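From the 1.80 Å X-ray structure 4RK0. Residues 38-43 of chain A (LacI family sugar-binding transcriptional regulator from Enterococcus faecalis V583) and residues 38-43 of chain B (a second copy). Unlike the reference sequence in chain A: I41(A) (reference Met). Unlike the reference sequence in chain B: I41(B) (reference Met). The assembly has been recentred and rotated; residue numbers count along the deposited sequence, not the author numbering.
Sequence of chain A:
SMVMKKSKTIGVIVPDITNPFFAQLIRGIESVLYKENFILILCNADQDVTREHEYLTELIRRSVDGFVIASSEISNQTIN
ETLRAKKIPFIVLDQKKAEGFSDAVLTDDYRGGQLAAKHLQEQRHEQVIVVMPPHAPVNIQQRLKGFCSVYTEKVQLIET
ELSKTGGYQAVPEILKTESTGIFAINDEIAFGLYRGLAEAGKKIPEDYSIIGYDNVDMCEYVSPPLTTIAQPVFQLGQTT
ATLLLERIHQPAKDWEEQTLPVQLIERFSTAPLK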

# COMPACT_ATOMS: atom_id res chain seq x y z
N PHE A 38 0.78 -22.79 2.32
CA PHE A 38 2.12 -22.20 2.18
C PHE A 38 2.20 -20.86 2.88
O PHE A 38 1.22 -20.09 2.88
CB PHE A 38 2.49 -22.04 0.71
CG PHE A 38 2.96 -23.31 0.07
CD1 PHE A 38 2.05 -24.30 -0.27
CD2 PHE A 38 4.33 -23.54 -0.17
CE1 PHE A 38 2.47 -25.49 -0.85
CE2 PHE A 38 4.76 -24.73 -0.75
CZ PHE A 38 3.82 -25.70 -1.10
N ILE A 39 3.35 -20.59 3.50
CA ILE A 39 3.57 -19.30 4.15
C ILE A 39 4.49 -18.41 3.29
O ILE A 39 5.39 -18.89 2.60
CB ILE A 39 4.08 -19.45 5.60
CG1 ILE A 39 5.43 -20.14 5.65
CG2 ILE A 39 3.08 -20.23 6.45
CD1 ILE A 39 6.03 -20.19 7.05
N LEU A 40 4.23 -17.10 3.32
CA LEU A 40 4.90 -16.14 2.46
C LEU A 40 5.98 -15.46 3.27
O LEU A 40 5.70 -14.85 4.30
CB LEU A 40 3.89 -15.09 1.95
CG LEU A 40 4.35 -14.10 0.85
CD1 LEU A 40 3.16 -13.58 0.06
CD2 LEU A 40 5.15 -12.94 1.42
N ILE A 41 7.22 -15.63 2.83
CA ILE A 41 8.37 -14.93 3.41
C ILE A 41 8.52 -13.63 2.64
O ILE A 41 8.75 -13.65 1.45
CB ILE A 41 9.67 -15.76 3.25
CG1 ILE A 41 9.54 -17.13 3.92
CG2 ILE A 41 10.88 -14.99 3.77
CD1 ILE A 41 9.09 -17.10 5.35
N LEU A 42 8.40 -12.49 3.32
CA LEU A 42 8.36 -11.24 2.61
C LEU A 42 9.71 -10.55 2.65
O LEU A 42 10.25 -10.30 3.72
CB LEU A 42 7.31 -10.32 3.21
CG LEU A 42 7.23 -8.97 2.49
CD1 LEU A 42 6.63 -9.10 1.12
CD2 LEU A 42 6.44 -8.01 3.36
N CYS A 43 10.17 -10.18 1.48
CA CYS A 43 11.41 -9.44 1.34
C CYS A 43 11.21 -8.28 0.36
O CYS A 43 11.28 -8.44 -0.85
CB CYS A 43 12.49 -10.35 0.82
SG CYS A 43 14.12 -9.53 0.57
N PHE B 38 16.61 -11.58 10.59
CA PHE B 38 15.39 -12.38 10.75
C PHE B 38 14.63 -12.49 9.42
O PHE B 38 14.77 -11.67 8.50
CB PHE B 38 14.45 -11.80 11.80
CG PHE B 38 14.82 -12.11 13.21
CD1 PHE B 38 15.67 -11.26 13.92
CD2 PHE B 38 14.26 -13.19 13.86
CE1 PHE B 38 15.99 -11.53 15.24
CE2 PHE B 38 14.57 -13.46 15.19
CZ PHE B 38 15.43 -12.63 15.88
N ILE B 39 13.83 -13.54 9.36
CA ILE B 39 12.92 -13.82 8.24
C ILE B 39 11.58 -13.26 8.70
O ILE B 39 11.24 -13.45 9.88
CB ILE B 39 12.74 -15.35 8.04
CG1 ILE B 39 14.05 -15.99 7.58
CG2 ILE B 39 11.63 -15.66 7.04
CD1 ILE B 39 14.54 -15.45 6.25
N LEU B 40 10.84 -12.60 7.81
CA LEU B 40 9.50 -12.08 8.14
C LEU B 40 8.43 -12.85 7.34
O LEU B 40 8.41 -12.83 6.13
CB LEU B 40 9.41 -10.56 7.90
CG LEU B 40 8.19 -9.78 8.44
CD1 LEU B 40 8.47 -8.28 8.51
CD2 LEU B 40 6.93 -10.05 7.61
N ILE B 41 7.60 -13.57 8.09
CA ILE B 41 6.51 -14.31 7.52
C ILE B 41 5.30 -13.40 7.61
O ILE B 41 4.95 -12.94 8.69
CB ILE B 41 6.24 -15.60 8.30
CG1 ILE B 41 7.41 -16.57 8.12
CG2 ILE B 41 4.95 -16.25 7.81
CD1 ILE B 41 7.50 -17.61 9.23
N LEU B 42 4.69 -13.12 6.46
CA LEU B 42 3.58 -12.20 6.44
C LEU B 42 2.30 -13.00 6.47
O LEU B 42 2.18 -14.01 5.79
CB LEU B 42 3.66 -11.38 5.15
CG LEU B 42 2.45 -10.48 4.90
CD1 LEU B 42 2.50 -9.33 5.88
CD2 LEU B 42 2.43 -10.00 3.45
N CYS B 43 1.32 -12.52 7.22
CA CYS B 43 -0.04 -13.03 7.11
C CYS B 43 -0.96 -11.83 7.03
O CYS B 43 -0.97 -11.00 7.96
CB CYS B 43 -0.36 -13.90 8.31
SG CYS B 43 -2.10 -14.43 8.38
O HOH W 1 1.75 -16.28 4.45
O HOH W 2 11.89 -11.92 5.37

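The strand segments 39-43 of two copies of one protein meet in antiparallel register about I41(A) and I41(B). Their N-to-C directions differ by 123°, so the strands cross obliquely and approach most closely, 4.6 Å between axes, near these isoleucines.

I41(A) and I41(B) form a non-hydrogen-bonded pair. The direct backbone bonds come from their neighbours. L42(B) N donates to L40(A) O at 2.9 Å, and L42(A) N donates to L40(B) O at 2.8 Å. Both bonds are nearly straight. Each carbonyl also receives a CA-H...O contact: I41(B) CA lies 3.4 Å from L40(A) O, and I41(A) CA lies 3.4 Å from L40(B) O.

The crossing opens the ladder beyond this centre, and a water fills each gap. Water 1 accepts from L40(A) N at 2.8 Å and donates to L42(B) O at 2.7 Å. Water 2 accepts from L40(B) N at 2.7 Å and donates to L42(A) O at 2.8 Å. Backbone groups too far apart to bond directly are thus satisfied.

The isoleucines pack on one face. Both I41 residues have chi1 m, but they part at chi2: m in I41(A), t in I41(B). The m/m form brings I41(A) CD1 to 3.3 Å from I41(B) CG1 and to 3.4 Å from I39(B) CG2. These are tight contacts for carbon atoms. The extended chi2 of I41(B) carries its CD1 to 3.7 Å from I39(A) CD1. I39 differs as well: p/t in I39(A), m/m in I39(B). The two copies therefore fill this face asymmetrically, although their backbones pair in the same way. Isoleucine at position 41 differs from the reference methionine in both chains.

The leucines pack on the other face, and here the copies agree. L40(A) and L40(B) are both t/t, with chi2 at 156° and 161°. L42(A) and L42(B) are both t at chi1 and p at chi2. L42(A) CB and L42(B) CB face each other at 4.3 Å. L40(A) CD2 reaches L42(B) CB at 4.3 Å, and L40(B) CD2 reaches L42(A) CB at 4.4 Å. These are looser apolar contacts than those of the isoleucines. Leucine side chains carry no polar group, so these contacts work by burying hydrocarbon.

F38 and C43 of both chains make no contact across the pair. Together the stretches bury 402 Å².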